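Transcription factor tau subunit sfc1 (Schizosaccharomyces pombe, PDB 4BJI) helps TFIIIC activate tRNA and 5S RNA genes as part of its boxA-binding tauA domain, with this chain being the sfc1 DNA-binding domain. Local coordinates at residues W54-R57 against A58-H62; E42-K45 against P46-K50; G95-P98 against R99-S102; Y175-V178 against R179-R183; M182-K185 against L186-L189. All blocks are in the same frame, centred on the assembly; numbering follows the deposited sequence. Where two conformers were deposited one is given.

Contact 1. Residues W54-R57 against A58-H62; sequences WTRR and ALLNH
Trp54 and Leu59 make the main apolar contact at this strand-to-helix junction. Leu59 CD2 sits over one face of the indole, 3.5 Å from the centroid of the Trp54 five-membered ring and 16° off its normal, a CH-pi contact. Ala58 CB meets the same indole at its rim, 3.6 Å from Trp54 CE3. The aromatic pair is T-shaped: the benzo edge of Trp54 is directed at the face of His62, with the planes 72° apart.

A capping bond marks the helix start. Thr55 is the N-cap, its OG1 accepting from Ala58 N at 3.0 Å; chi1 of 59° tucks OG1 between the backbone N and the carbonyl carbon. A second polar bond, His62 ND1 to Ala58 O at 2.8 Å, lies close to the imidazole plane and fixes that ring's rotation with its face turned to Trp54.

Separately, Leu60 CD1 packs over a face of both the Arg56 and the Arg57 guanidinium groups, 3.5 Å from Arg57 NH1.

Trp54 NE1 donates to Leu47 O of helix 35-50. This bond, the methyl over one face and the His62 face at the benzo edge together limit both tilt and rotation of the indole where strand 53-55 meets helix 56-60, within the helix-turn-helix family region.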
loop_
_atom_site.group_PDB
_atom_site.type_symbol
_atom_site.label_atom_id
_atom_site.label_comp_id
_atom_site.label_asym_id
_atom_site.label_seq_id
_atom_site.Cartn_x
_atom_site.Cartn_y
_atom_site.Cartn_z
ATOM N N TRP A 54 5.918 0.912 -1.643
ATOM C CA TRP A 54 5.162 2.147 -1.463
ATOM C C TRP A 54 4.006 2.272 -2.444
ATOM O O TRP A 54 4.183 2.028 -3.653
ATOM C CB TRP A 54 6.040 3.349 -1.801
ATOM C CG TRP A 54 7.136 3.737 -0.855
ATOM C CD1 TRP A 54 8.435 3.309 -0.876
ATOM C CD2 TRP A 54 7.053 4.721 0.176
ATOM N NE1 TRP A 54 9.169 3.973 0.106
ATOM C CE2 TRP A 54 8.330 4.841 0.756
ATOM C CE3 TRP A 54 6.019 5.512 0.662
ATOM C CZ2 TRP A 54 8.592 5.721 1.811
ATOM C CZ3 TRP A 54 6.282 6.371 1.716
ATOM C CH2 TRP A 54 7.558 6.466 2.271
ATOM N N THR A 55 2.865 2.791 -2.014
ATOM C CA THR A 55 1.902 3.304 -2.984
ATOM C C THR A 55 2.384 4.655 -3.547
ATOM O O THR A 55 3.189 5.378 -2.917
ATOM C CB THR A 55 0.535 3.545 -2.393
ATOM O OG1 THR A 55 0.684 4.495 -1.331
ATOM C CG2 THR A 55 -0.065 2.227 -1.881
ATOM N N ARG A 56 1.883 5.005 -4.738
ATOM C CA ARG A 56 2.060 6.351 -5.274
ATOM C C ARG A 56 1.621 7.433 -4.287
ATOM O O ARG A 56 2.350 8.410 -4.047
ATOM C CB ARG A 56 1.271 6.491 -6.587
ATOM C CG ARG A 56 1.143 7.935 -7.068
ATOM C CD ARG A 56 0.229 8.002 -8.311
ATOM N NE ARG A 56 -0.090 9.387 -8.653
ATOM C CZ ARG A 56 0.754 10.153 -9.310
ATOM N NH1 ARG A 56 1.913 9.641 -9.693
ATOM N NH2 ARG A 56 0.437 11.418 -9.584
ATOM N N ARG A 57 0.451 7.275 -3.683
ATOM C CA ARG A 57 -0.056 8.304 -2.772
ATOM C C ARG A 57 0.872 8.503 -1.568
ATOM O O ARG A 57 1.192 9.632 -1.203
ATOM C CB ARG A 57 -1.465 7.949 -2.300
ATOM C CG ARG A 57 -2.084 9.036 -1.402
ATOM C CD ARG A 57 -2.001 10.443 -2.009
ATOM N NE ARG A 57 -2.568 10.517 -3.355
ATOM C CZ ARG A 57 -2.488 11.594 -4.136
ATOM N NH1 ARG A 57 -1.862 12.685 -3.712
ATOM N NH2 ARG A 57 -3.030 11.581 -5.346
ATOM N N ALA A 58 1.328 7.417 -0.954
ATOM C CA ALA A 58 2.230 7.544 0.181
ATOM C C ALA A 58 3.535 8.244 -0.211
ATOM O O ALA A 58 4.003 9.132 0.496
ATOM C CB ALA A 58 2.464 6.200 0.850
ATOM N N LEU A 59 4.096 7.913 -1.377
ATOM C CA LEU A 59 5.290 8.618 -1.846
ATOM C C LEU A 59 5.047 10.108 -2.085
ATOM O O LEU A 59 5.859 10.951 -1.683
ATOM C CB LEU A 59 5.818 7.989 -3.138
ATOM C CG LEU A 59 6.581 6.696 -2.926
ATOM C CD1 LEU A 59 6.776 5.977 -4.235
ATOM C CD2 LEU A 59 7.915 6.979 -2.227
ATOM N N LEU A 60 3.934 10.417 -2.745
ATOM C CA LEU A 60 3.669 11.827 -3.055
ATOM C C LEU A 60 3.665 12.617 -1.760
ATOM O O LEU A 60 4.133 13.771 -1.731
ATOM C CB LEU A 60 2.329 11.978 -3.750
ATOM C CG LEU A 60 2.234 11.538 -5.206
ATOM C CD1 LEU A 60 0.784 11.505 -5.616
ATOM C CD2 LEU A 60 3.047 12.476 -6.093
ATOM N N ASN A 61 3.104 12.050 -0.689
ATOM C CA ASN A 61 2.992 12.770 0.580
ATOM C C ASN A 61 4.323 12.917 1.308
ATOM O O ASN A 61 4.429 13.643 2.295
ATOM C CB ASN A 61 1.916 12.135 1.451
ATOM C CG ASN A 61 0.530 12.286 0.831
ATOM O OD1 ASN A 61 0.297 13.192 0.024
ATOM N ND2 ASN A 61 -0.379 11.439 1.199
ATOM N N HIS A 62 5.360 12.275 0.784
ATOM C CA HIS A 62 6.711 12.438 1.303
ATOM C C HIS A 62 7.619 13.196 0.343
ATOM O O HIS A 62 8.831 13.268 0.574
ATOM C CB HIS A 62 7.352 11.087 1.536
ATOM C CG HIS A 62 6.826 10.375 2.728
ATOM N ND1 HIS A 62 5.597 9.739 2.758
ATOM C CD2 HIS A 62 7.381 10.174 3.948
ATOM C CE1 HIS A 62 5.413 9.209 3.952
ATOM N NE2 HIS A 62 6.479 9.453 4.691
#

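Contact 2. Residues E42-K45 against P46-K50; sequences EALK and PLFEK
Pro46 interrupts the backbone bonding of helix 35-50 one turn after Glu42: its nitrogen has no hydrogen to give, Pro46 CD stands 3.1 Å from Glu42 O, and the helix kinks there. The i to i+4 pattern resumes from Phe48, with Phe48 N donating to Leu44 O at 3.0 Å and Glu49 N to Lys45 O at 3.1 Å.

The proline ring presses on the turn before it. Its CG is 3.6 Å from Ala43 O, and the approach of Pro46 CD to Lys45 CB, 3.3 Å, is tighter than usual for two carbons, as expected where a proline follows a helical residue. Lys45 leaves this spot with CG anti to its carbonyl carbon (chi1 -77°) and then runs extended, which carries NZ back along the helix to Glu42. There it forms a salt bridge of 2.9 Å to Glu42 OE2, on the syn side of the carboxylate; the same oxygen also accepts from Gln38 NE2, one turn earlier. Lys45 O has a second donor besides Glu49 N, a water that also bonds weakly to Glu49 OE2. On the buried side, Phe48 CD2 approaches Leu44 O obliquely and packs loosely on Leu44 CB.

Charged and apolar residues are thus divided between two sides of the helix. Leu44 and Leu47 both rest on Leu59 of helix 56-60, and Leu44 also reaches Leu71 and Ala74 of helix 71-74. Phe48 meets Trp54 of strand 53-55 edge-to-face, while its carbonyl accepts from Arg93 of strand 90-93.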
loop_
_atom_site.group_PDB
_atom_site.type_symbol
_atom_site.label_atom_id
_atom_site.label_comp_id
_atom_site.label_asym_id
_atom_site.label_seq_id
_atom_site.Cartn_x
_atom_site.Cartn_y
_atom_site.Cartn_z
ATOM N N GLU A 42 16.633 10.958 -7.391
ATOM C CA GLU A 42 17.463 11.144 -6.219
ATOM C C GLU A 42 16.668 11.295 -4.925
ATOM O O GLU A 42 17.111 10.795 -3.875
ATOM C CB GLU A 42 18.415 12.320 -6.420
ATOM C CG GLU A 42 19.435 12.068 -7.538
ATOM C CD GLU A 42 20.188 10.779 -7.353
ATOM O OE1 GLU A 42 20.739 10.566 -6.261
ATOM O OE2 GLU A 42 20.192 9.957 -8.282
ATOM N N ALA A 43 15.499 11.919 -4.988
ATOM C CA ALA A 43 14.628 12.032 -3.830
ATOM C C ALA A 43 14.000 10.687 -3.460
ATOM O O ALA A 43 13.734 10.414 -2.278
ATOM C CB ALA A 43 13.555 13.051 -4.101
ATOM N N LEU A 44 13.720 9.853 -4.457
ATOM C CA LEU A 44 13.119 8.541 -4.218
ATOM C C LEU A 44 14.076 7.539 -3.605
ATOM O O LEU A 44 13.665 6.661 -2.834
ATOM C CB LEU A 44 12.598 7.943 -5.517
ATOM C CG LEU A 44 11.328 8.572 -6.063
ATOM C CD1 LEU A 44 11.061 8.065 -7.466
ATOM C CD2 LEU A 44 10.157 8.266 -5.141
ATOM N N LYS A 45 15.364 7.634 -3.922
ATOM C CA LYS A 45 16.297 6.617 -3.476
ATOM C C LYS A 45 16.273 6.385 -1.950
ATOM O O LYS A 45 16.135 5.243 -1.521
ATOM C CB LYS A 45 17.725 6.933 -3.986
ATOM C CG LYS A 45 17.925 6.585 -5.486
ATOM C CD LYS A 45 19.294 7.022 -5.961
ATOM C CE LYS A 45 19.553 6.580 -7.408
ATOM N NZ LYS A 45 20.856 7.151 -7.913
ATOM N N PRO A 46 16.399 7.455 -1.137
ATOM C CA PRO A 46 16.362 7.211 0.315
ATOM C C PRO A 46 15.004 6.735 0.788
ATOM O O PRO A 46 14.939 6.014 1.787
ATOM C CB PRO A 46 16.670 8.578 0.925
ATOM C CG PRO A 46 16.584 9.554 -0.184
ATOM C CD PRO A 46 16.858 8.803 -1.454
ATOM N N LEU A 47 13.925 7.124 0.118
ATOM C CA LEU A 47 12.604 6.642 0.516
ATOM C C LEU A 47 12.513 5.124 0.317
ATOM O O LEU A 47 11.935 4.425 1.147
ATOM C CB LEU A 47 11.481 7.380 -0.219
ATOM C CG LEU A 47 11.365 8.884 0.111
ATOM C CD1 LEU A 47 10.389 9.642 -0.778
ATOM C CD2 LEU A 47 10.975 9.093 1.556
ATOM N N PHE A 48 13.086 4.606 -0.761
ATOM C CA PHE A 48 13.097 3.165 -0.987
ATOM C C PHE A 48 14.066 2.437 -0.067
ATOM O O PHE A 48 13.845 1.259 0.213
ATOM C CB PHE A 48 13.389 2.829 -2.451
ATOM C CG PHE A 48 12.184 2.898 -3.339
ATOM C CD1 PHE A 48 11.156 1.967 -3.221
ATOM C CD2 PHE A 48 12.054 3.894 -4.276
ATOM C CE1 PHE A 48 10.040 2.020 -4.023
ATOM C CE2 PHE A 48 10.914 3.947 -5.102
ATOM C CZ PHE A 48 9.911 3.016 -4.964
ATOM N N GLU A 49 15.105 3.110 0.427
ATOM C CA GLU A 49 15.932 2.508 1.484
ATOM C C GLU A 49 15.133 2.406 2.767
ATOM O O GLU A 49 15.239 1.394 3.481
ATOM C CB GLU A 49 17.211 3.317 1.742
ATOM C CG GLU A 49 18.144 3.367 0.573
ATOM C CD GLU A 49 18.785 2.009 0.220
ATOM O OE1 GLU A 49 18.650 1.032 0.974
ATOM O OE2 GLU A 49 19.450 1.951 -0.832
ATOM N N LYS A 50 14.355 3.422 3.092
ATOM C CA LYS A 50 13.560 3.424 4.336
ATOM C C LYS A 50 12.439 2.365 4.300
ATOM O O LYS A 50 12.119 1.707 5.310
ATOM C CB LYS A 50 12.913 4.799 4.558
ATOM C CG LYS A 50 13.893 5.950 4.821
ATOM C CD LYS A 50 13.222 7.342 4.801
ATOM C CE LYS A 50 14.148 8.400 5.399
ATOM N NZ LYS A 50 13.613 9.785 5.279
HETATM O O HOH W 1 16.967 2.844 -2.741
#

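Contact 3. Residues G95-P98 against R99-S102; sequences GYDP and RKDS
Asp97 extends toward Arg99 and Lys100, with its CG anti to the backbone N (chi1 -170°). From CB, which lies near Lys100 CG, the chain leads to a carboxylate whose two oxygens have different tasks. OD1 takes two bonds: Arg99 N at 3.0 Å, from above the carboxylate plane, which closes an Asx turn, and Arg99 NE at 2.9 Å, on the syn lone pair and nearly straight at 171°. OD2 accepts from Arg99 NH2 at 2.9 Å and from a water that Lys100 NZ also holds. The salt bridge is therefore side-on and two-pronged, with carboxylate and guanidinium planes only 29° apart.

The backbone here forms a type I beta turn from Asp97 to Lys100, closed by Lys100 N donating to Asp97 O at 3.0 Å. Tyr96, just before the turn, donates from OH to OD2 of Asp101, just after it, at 2.7 Å and from above the carboxylate plane.

The turn lies in the loop between strands 90-93 and 109-111. Pro98 packs on Tyr80 and Trp82 of strand 79-82, and its carbonyl accepts from Trp169 NE1. Arg99 also touches Trp82, while its NH1 binds the carbonyls of Met17 and Val19, just past strand 14-15.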
loop_
_atom_site.group_PDB
_atom_site.type_symbol
_atom_site.label_atom_id
_atom_site.label_comp_id
_atom_site.label_asym_id
_atom_site.label_seq_id
_atom_site.Cartn_x
_atom_site.Cartn_y
_atom_site.Cartn_z
ATOM N N GLY A 95 14.687 -5.989 -7.016
ATOM C CA GLY A 95 15.366 -7.064 -6.318
ATOM C C GLY A 95 14.753 -7.458 -4.991
ATOM O O GLY A 95 15.131 -8.501 -4.461
ATOM N N TYR A 96 13.833 -6.661 -4.456
ATOM C CA TYR A 96 13.192 -7.000 -3.184
ATOM C C TYR A 96 11.918 -7.794 -3.498
ATOM O O TYR A 96 11.070 -7.321 -4.262
ATOM C CB TYR A 96 12.828 -5.746 -2.398
ATOM C CG TYR A 96 12.171 -6.033 -1.062
ATOM C CD1 TYR A 96 12.926 -6.459 0.017
ATOM C CD2 TYR A 96 10.819 -5.881 -0.866
ATOM C CE1 TYR A 96 12.329 -6.737 1.246
ATOM C CE2 TYR A 96 10.230 -6.141 0.332
ATOM C CZ TYR A 96 10.981 -6.582 1.382
ATOM O OH TYR A 96 10.360 -6.839 2.585
ATOM N N ASP A 97 11.804 -9.005 -2.949
ATOM C CA ASP A 97 10.629 -9.864 -3.150
ATOM C C ASP A 97 9.863 -9.968 -1.835
ATOM O O ASP A 97 10.254 -10.704 -0.930
ATOM C CB ASP A 97 11.048 -11.258 -3.626
ATOM C CG ASP A 97 9.874 -12.098 -4.071
ATOM O OD1 ASP A 97 8.717 -11.763 -3.736
ATOM O OD2 ASP A 97 10.120 -13.086 -4.807
ATOM N N PRO A 98 8.753 -9.233 -1.712
ATOM C CA PRO A 98 8.003 -9.221 -0.449
ATOM C C PRO A 98 7.318 -10.538 -0.175
ATOM O O PRO A 98 6.841 -10.769 0.957
ATOM C CB PRO A 98 6.996 -8.092 -0.656
ATOM C CG PRO A 98 6.773 -8.050 -2.181
ATOM C CD PRO A 98 8.177 -8.341 -2.742
ATOM N N ARG A 99 7.288 -11.442 -1.160
ATOM C CA ARG A 99 6.704 -12.756 -0.925
ATOM C C ARG A 99 7.686 -13.643 -0.185
ATOM O O ARG A 99 7.320 -14.734 0.320
ATOM C CB ARG A 99 6.369 -13.450 -2.264
ATOM C CG ARG A 99 5.472 -12.654 -3.151
ATOM C CD ARG A 99 5.404 -13.254 -4.549
ATOM N NE ARG A 99 6.714 -13.253 -5.189
ATOM C CZ ARG A 99 6.942 -13.804 -6.370
ATOM N NH1 ARG A 99 5.933 -14.361 -7.049
ATOM N NH2 ARG A 99 8.174 -13.788 -6.863
ATOM N N LYS A 100 8.949 -13.237 -0.101
ATOM C CA LYS A 100 9.984 -14.042 0.553
ATOM C C LYS A 100 10.375 -13.548 1.931
ATOM O O LYS A 100 11.201 -14.162 2.619
ATOM C CB LYS A 100 11.257 -14.110 -0.274
ATOM C CG LYS A 100 11.120 -14.769 -1.606
ATOM C CD LYS A 100 12.523 -14.945 -2.166
ATOM C CE LYS A 100 12.557 -15.445 -3.599
ATOM N NZ LYS A 100 11.791 -16.704 -3.804
ATOM N N ASP A 101 9.816 -12.418 2.353
ATOM C CA ASP A 101 10.209 -11.772 3.580
ATOM C C ASP A 101 8.938 -11.437 4.366
ATOM O O ASP A 101 8.198 -10.540 3.997
ATOM C CB ASP A 101 11.005 -10.490 3.245
ATOM C CG ASP A 101 11.346 -9.641 4.467
ATOM O OD1 ASP A 101 11.249 -10.145 5.603
ATOM O OD2 ASP A 101 11.731 -8.439 4.289
ATOM N N SER A 102 8.696 -12.152 5.463
ATOM C CA SER A 102 7.474 -11.897 6.227
ATOM C C SER A 102 7.431 -10.500 6.851
ATOM O O SER A 102 6.359 -10.032 7.218
ATOM C CB SER A 102 7.220 -12.950 7.266
ATOM O OG SER A 102 8.263 -12.945 8.205
HETATM O O HOH W 2 9.430 -15.831 -4.358
#

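Contact 4. Residues Y175-V178 against R179-R183; sequences YYKV and RDLMR
Tyr176 and Arg179 meet across one turn of helix 172-189, the phenol ring and guanidinium planes 46° apart. Tyr176 CD1 lies over one guanidinium face, 3.7 Å from Arg179 NH2, and is offset toward its rim; seen from the ring, the same nitrogen arrives obliquely. Tyr175 CD2 lies over the centre of one face of the Tyr176 ring. At the guanidinium edge sits the Asp180 carboxylate. Arg179 NE and NH2 both donate to the single oxygen Asp180 OD1, each at 2.9 Å, and reach it from the same face of the carboxylate. Bends at chi2 and chi3 present this edge to its neighbour. These guanidinium contacts belong to one of two modelled conformers of Arg179 and are less certain for that reason. A longer, weak ion pair, Arg183 NH1 to Asp180 OD1 at 3.2 Å, adds a second positive partner.

Tyr176-Arg179 and Asp180-Arg183 are i to i+3 pairs of a regular alpha-helix, whose i to i+4 bonds include Asp180 N to Tyr176 O at 2.9 Å and Met182 N to Val178 O at 3.0 Å, the latter nearly straight at 173°. The buried side is apolar. The SE atom of Met182, present as selenomethionine, lies alongside Val178 CG1 at 3.7 Å. Val178 also packs on Leu153 and Leu154 of helix 151-155, and Met182 on Phe112 and Phe128. Lys177 sends NZ to the carbonyls of Leu204 and Ala206.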
loop_
_atom_site.group_PDB
_atom_site.type_symbol
_atom_site.label_atom_id
_atom_site.label_comp_id
_atom_site.label_asym_id
_atom_site.label_seq_id
_atom_site.Cartn_x
_atom_site.Cartn_y
_atom_site.Cartn_z
ATOM N N TYR A 175 -7.414 -11.195 8.280
ATOM C CA TYR A 175 -7.347 -10.247 7.177
ATOM C C TYR A 175 -8.694 -9.667 6.802
ATOM O O TYR A 175 -8.826 -8.457 6.642
ATOM C CB TYR A 175 -6.746 -10.940 5.950
ATOM C CG TYR A 175 -6.477 -10.026 4.802
ATOM C CD1 TYR A 175 -5.370 -9.187 4.774
ATOM C CD2 TYR A 175 -7.340 -10.003 3.716
ATOM C CE1 TYR A 175 -5.128 -8.352 3.690
ATOM C CE2 TYR A 175 -7.081 -9.173 2.622
ATOM C CZ TYR A 175 -5.980 -8.371 2.646
ATOM O OH TYR A 175 -5.737 -7.510 1.572
ATOM N N TYR A 176 -9.694 -10.511 6.682
ATOM C CA TYR A 176 -11.009 -10.036 6.236
ATOM C C TYR A 176 -11.767 -9.330 7.353
ATOM O O TYR A 176 -12.554 -8.426 7.065
ATOM C CB TYR A 176 -11.790 -11.176 5.535
ATOM C CG TYR A 176 -11.177 -11.516 4.179
ATOM C CD1 TYR A 176 -11.143 -10.566 3.164
ATOM C CD2 TYR A 176 -10.617 -12.761 3.931
ATOM C CE1 TYR A 176 -10.583 -10.843 1.945
ATOM C CE2 TYR A 176 -10.021 -13.044 2.702
ATOM C CZ TYR A 176 -10.017 -12.077 1.731
ATOM O OH TYR A 176 -9.421 -12.352 0.498
ATOM N N LYS A 177 -11.483 -9.652 8.617
ATOM C CA LYS A 177 -12.011 -8.841 9.723
ATOM C C LYS A 177 -11.467 -7.419 9.632
ATOM O O LYS A 177 -12.235 -6.443 9.692
ATOM C CB LYS A 177 -11.679 -9.443 11.066
ATOM C CG LYS A 177 -11.979 -8.438 12.207
ATOM C CD LYS A 177 -11.688 -9.000 13.583
ATOM C CE LYS A 177 -12.800 -9.940 13.989
ATOM N NZ LYS A 177 -12.665 -10.343 15.455
ATOM N N VAL A 178 -10.159 -7.269 9.434
ATOM C CA VAL A 178 -9.542 -5.965 9.293
ATOM C C VAL A 178 -10.129 -5.227 8.087
ATOM O O VAL A 178 -10.502 -4.046 8.178
ATOM C CB VAL A 178 -8.029 -6.125 9.173
ATOM C CG1 VAL A 178 -7.406 -4.800 8.698
ATOM C CG2 VAL A 178 -7.482 -6.506 10.521
ATOM N N ARG A 179 -10.247 -5.905 6.955
ATOM C CA ARG A 179 -10.809 -5.273 5.762
ATOM C C ARG A 179 -12.251 -4.792 6.029
ATOM O O ARG A 179 -12.608 -3.659 5.645
ATOM C CB ARG A 179 -10.695 -6.251 4.572
ATOM C CG ARG A 179 -11.005 -5.682 3.184
ATOM C CD ARG A 179 -12.507 -5.495 2.902
ATOM N NE ARG A 179 -13.314 -6.660 3.250
ATOM C CZ ARG A 179 -13.531 -7.722 2.483
ATOM N NH1 ARG A 179 -13.005 -7.805 1.272
ATOM N NH2 ARG A 179 -14.292 -8.715 2.934
ATOM N N ASP A 180 -13.059 -5.622 6.662
ATOM C CA ASP A 180 -14.446 -5.239 6.954
ATOM C C ASP A 180 -14.501 -4.043 7.882
ATOM O O ASP A 180 -15.357 -3.156 7.687
ATOM C CB ASP A 180 -15.213 -6.411 7.523
ATOM C CG ASP A 180 -15.542 -7.486 6.457
ATOM O OD1 ASP A 180 -15.255 -7.307 5.245
ATOM O OD2 ASP A 180 -16.097 -8.506 6.846
ATOM N N LEU A 181 -13.650 -4.004 8.888
ATOM C CA LEU A 181 -13.627 -2.858 9.806
ATOM C C LEU A 181 -13.277 -1.585 9.071
ATOM O O LEU A 181 -13.925 -0.550 9.245
ATOM C CB LEU A 181 -12.598 -3.078 10.883
ATOM C CG LEU A 181 -13.025 -4.119 11.883
ATOM C CD1 LEU A 181 -11.827 -4.476 12.723
ATOM C CD2 LEU A 181 -14.175 -3.552 12.704
HETATM N N MSE A 182 -12.219 -1.631 8.265
HETATM C CA MSE A 182 -11.792 -0.469 7.483
HETATM C C MSE A 182 -12.900 -0.022 6.521
HETATM O O MSE A 182 -13.178 1.185 6.386
HETATM C CB MSE A 182 -10.501 -0.791 6.725
HETATM C CG MSE A 182 -9.322 -1.024 7.688
HETATM SE SE MSE A 182 -7.718 -1.597 6.809
HETATM C CE MSE A 182 -7.315 0.047 5.926
ATOM N N ARG A 183 -13.517 -0.973 5.824
ATOM C CA ARG A 183 -14.548 -0.635 4.842
ATOM C C ARG A 183 -15.709 0.071 5.532
ATOM O O ARG A 183 -16.200 1.097 5.071
ATOM C CB ARG A 183 -15.044 -1.889 4.141
ATOM C CG ARG A 183 -16.039 -1.575 3.032
ATOM C CD ARG A 183 -16.591 -2.868 2.488
ATOM N NE ARG A 183 -17.328 -3.537 3.552
ATOM C CZ ARG A 183 -17.384 -4.853 3.738
ATOM N NH1 ARG A 183 -16.749 -5.685 2.923
ATOM N NH2 ARG A 183 -18.086 -5.336 4.754
#

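Contact 5. Residues M182-K185 against L186-L189; sequences MREK and LFAL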
loop_
_atom_site.group_PDB
_atom_site.type_symbol
_atom_site.label_atom_id
_atom_site.label_comp_id
_atom_site.label_asym_id
_atom_site.label_seq_id
_atom_site.Cartn_x
_atom_site.Cartn_y
_atom_site.Cartn_z
HETATM N N MSE A 182 -12.219 -1.631 8.265
HETATM C CA MSE A 182 -11.792 -0.469 7.483
HETATM C C MSE A 182 -12.900 -0.022 6.521
HETATM O O MSE A 182 -13.178 1.185 6.386
HETATM C CB MSE A 182 -10.501 -0.791 6.725
HETATM C CG MSE A 182 -9.322 -1.024 7.688
HETATM SE SE MSE A 182 -7.718 -1.597 6.809
HETATM C CE MSE A 182 -7.315 0.047 5.926
ATOM N N ARG A 183 -13.517 -0.973 5.824
ATOM C CA ARG A 183 -14.548 -0.635 4.842
ATOM C C ARG A 183 -15.709 0.071 5.532
ATOM O O ARG A 183 -16.200 1.097 5.071
ATOM C CB ARG A 183 -15.044 -1.889 4.141
ATOM C CG ARG A 183 -16.039 -1.575 3.032
ATOM C CD ARG A 183 -16.591 -2.868 2.488
ATOM N NE ARG A 183 -17.328 -3.537 3.552
ATOM C CZ ARG A 183 -17.384 -4.853 3.738
ATOM N NH1 ARG A 183 -16.749 -5.685 2.923
ATOM N NH2 ARG A 183 -18.086 -5.336 4.754
ATOM N N GLU A 184 -16.142 -0.473 6.655
ATOM C CA GLU A 184 -17.257 0.130 7.395
ATOM C C GLU A 184 -16.916 1.548 7.818
ATOM O O GLU A 184 -17.725 2.470 7.656
ATOM C CB GLU A 184 -17.585 -0.684 8.635
ATOM C CG GLU A 184 -18.849 -0.179 9.340
ATOM C CD GLU A 184 -20.106 -0.448 8.517
ATOM O OE1 GLU A 184 -20.185 -1.516 7.844
ATOM O OE2 GLU A 184 -20.970 0.442 8.466
ATOM N N LYS A 185 -15.711 1.760 8.343
ATOM C CA LYS A 185 -15.331 3.115 8.760
ATOM C C LYS A 185 -15.292 4.034 7.535
ATOM O O LYS A 185 -15.808 5.174 7.580
ATOM C CB LYS A 185 -14.021 3.102 9.530
ATOM C CG LYS A 185 -14.104 2.446 10.890
ATOM C CD LYS A 185 -12.998 2.898 11.814
ATOM C CE LYS A 185 -13.113 2.240 13.185
ATOM N NZ LYS A 185 -12.222 2.853 14.133
ATOM N N LEU A 186 -14.714 3.576 6.428
ATOM C CA LEU A 186 -14.715 4.409 5.221
ATOM C C LEU A 186 -16.123 4.790 4.734
ATOM O O LEU A 186 -16.341 5.929 4.285
ATOM C CB LEU A 186 -13.962 3.687 4.104
ATOM C CG LEU A 186 -12.458 3.657 4.280
ATOM C CD1 LEU A 186 -11.865 2.714 3.243
ATOM C CD2 LEU A 186 -11.858 5.044 4.131
ATOM N N PHE A 187 -17.072 3.861 4.810
ATOM C CA PHE A 187 -18.449 4.153 4.352
ATOM C C PHE A 187 -18.890 5.462 4.984
ATOM O O PHE A 187 -19.546 6.316 4.357
ATOM C CB PHE A 187 -19.467 3.125 4.850
ATOM C CG PHE A 187 -19.461 1.801 4.138
ATOM C CD1 PHE A 187 -19.208 1.691 2.783
ATOM C CD2 PHE A 187 -19.772 0.652 4.854
ATOM C CE1 PHE A 187 -19.243 0.439 2.158
ATOM C CE2 PHE A 187 -19.804 -0.592 4.241
ATOM C CZ PHE A 187 -19.543 -0.697 2.891
ATOM N N ALA A 188 -18.580 5.594 6.268
ATOM C CA ALA A 188 -19.040 6.725 7.052
ATOM C C ALA A 188 -18.199 7.957 6.782
ATOM O O ALA A 188 -18.728 9.030 6.522
ATOM C CB ALA A 188 -19.008 6.399 8.538
ATOM N N LEU A 189 -16.890 7.793 6.841
ATOM C CA LEU A 189 -15.974 8.914 6.664
ATOM C C LEU A 189 -16.204 9.615 5.309
ATOM O O LEU A 189 -16.147 10.839 5.235
ATOM C CB LEU A 189 -14.516 8.445 6.798
ATOM C CG LEU A 189 -14.175 7.851 8.193
ATOM C CD1 LEU A 189 -12.842 7.169 8.145
ATOM C CD2 LEU A 189 -14.201 8.962 9.288
#
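The last two turns of helix 172-189 bring Phe187 back against Arg183 and Glu184. Arg183 and Phe187 run side by side in the same direction, their flat ends 26° apart. Arg183 CG lies 4.1 Å from the centroid of the Phe187 ring and 30° off its normal, an off-centre CH-pi contact in which Phe187 CZ is the nearest ring atom at 3.6 Å; Arg183 NE follows at 3.7 Å from the same CZ. Arg183 O sits over one face of the phenyl ring, offset toward the rim, and also accepts from Phe187 N at 2.9 Å.

Glu184 crosses Phe187 at about a right angle. Its chain bends at chi2 (69°), which sets CD in the ring plane at the edge, with the carboxylate steeply inclined to the ring and Glu184 OE1 3.7 Å from Phe187 CD2.

Along the backbone, Leu186 N donates to Met182 O at 2.8 Å. Lys185 O takes Leu189 N at 2.9 Å and, weakly, Ala188 N, an i to i+3 bond beside the i to i+4 one. Lys185 NZ reaches out to a salt bridge with Asp147 and a bond to Thr149.

Phe187 is thus bordered by the aliphatic part of an arginine and the carboxylate of a glutamate, which may make a weakly favourable contact with the ring's C-H groups.

All five contacts are partly buried. Contacts 1 and 2 belong to the helix-turn-helix family region and touch through one indole bond and a shared leucine cluster. Contact 1, its centre about 9 Å from that of the chain, is the most central and mixes aromatic packing with a helix cap; contact 2 has the most exposed residues, and there an ion pair complements the buried leucines. Contact 3, in a loop, relies mainly on carboxylate bonds rather than helical spacing. Contacts 4 and 5 are successive parts of helix 172-189, sharing Met182 and Arg183; the first is marked by a charge network, the second by packing round a phenyl ring. Both lie across the chain's centre from contact 2.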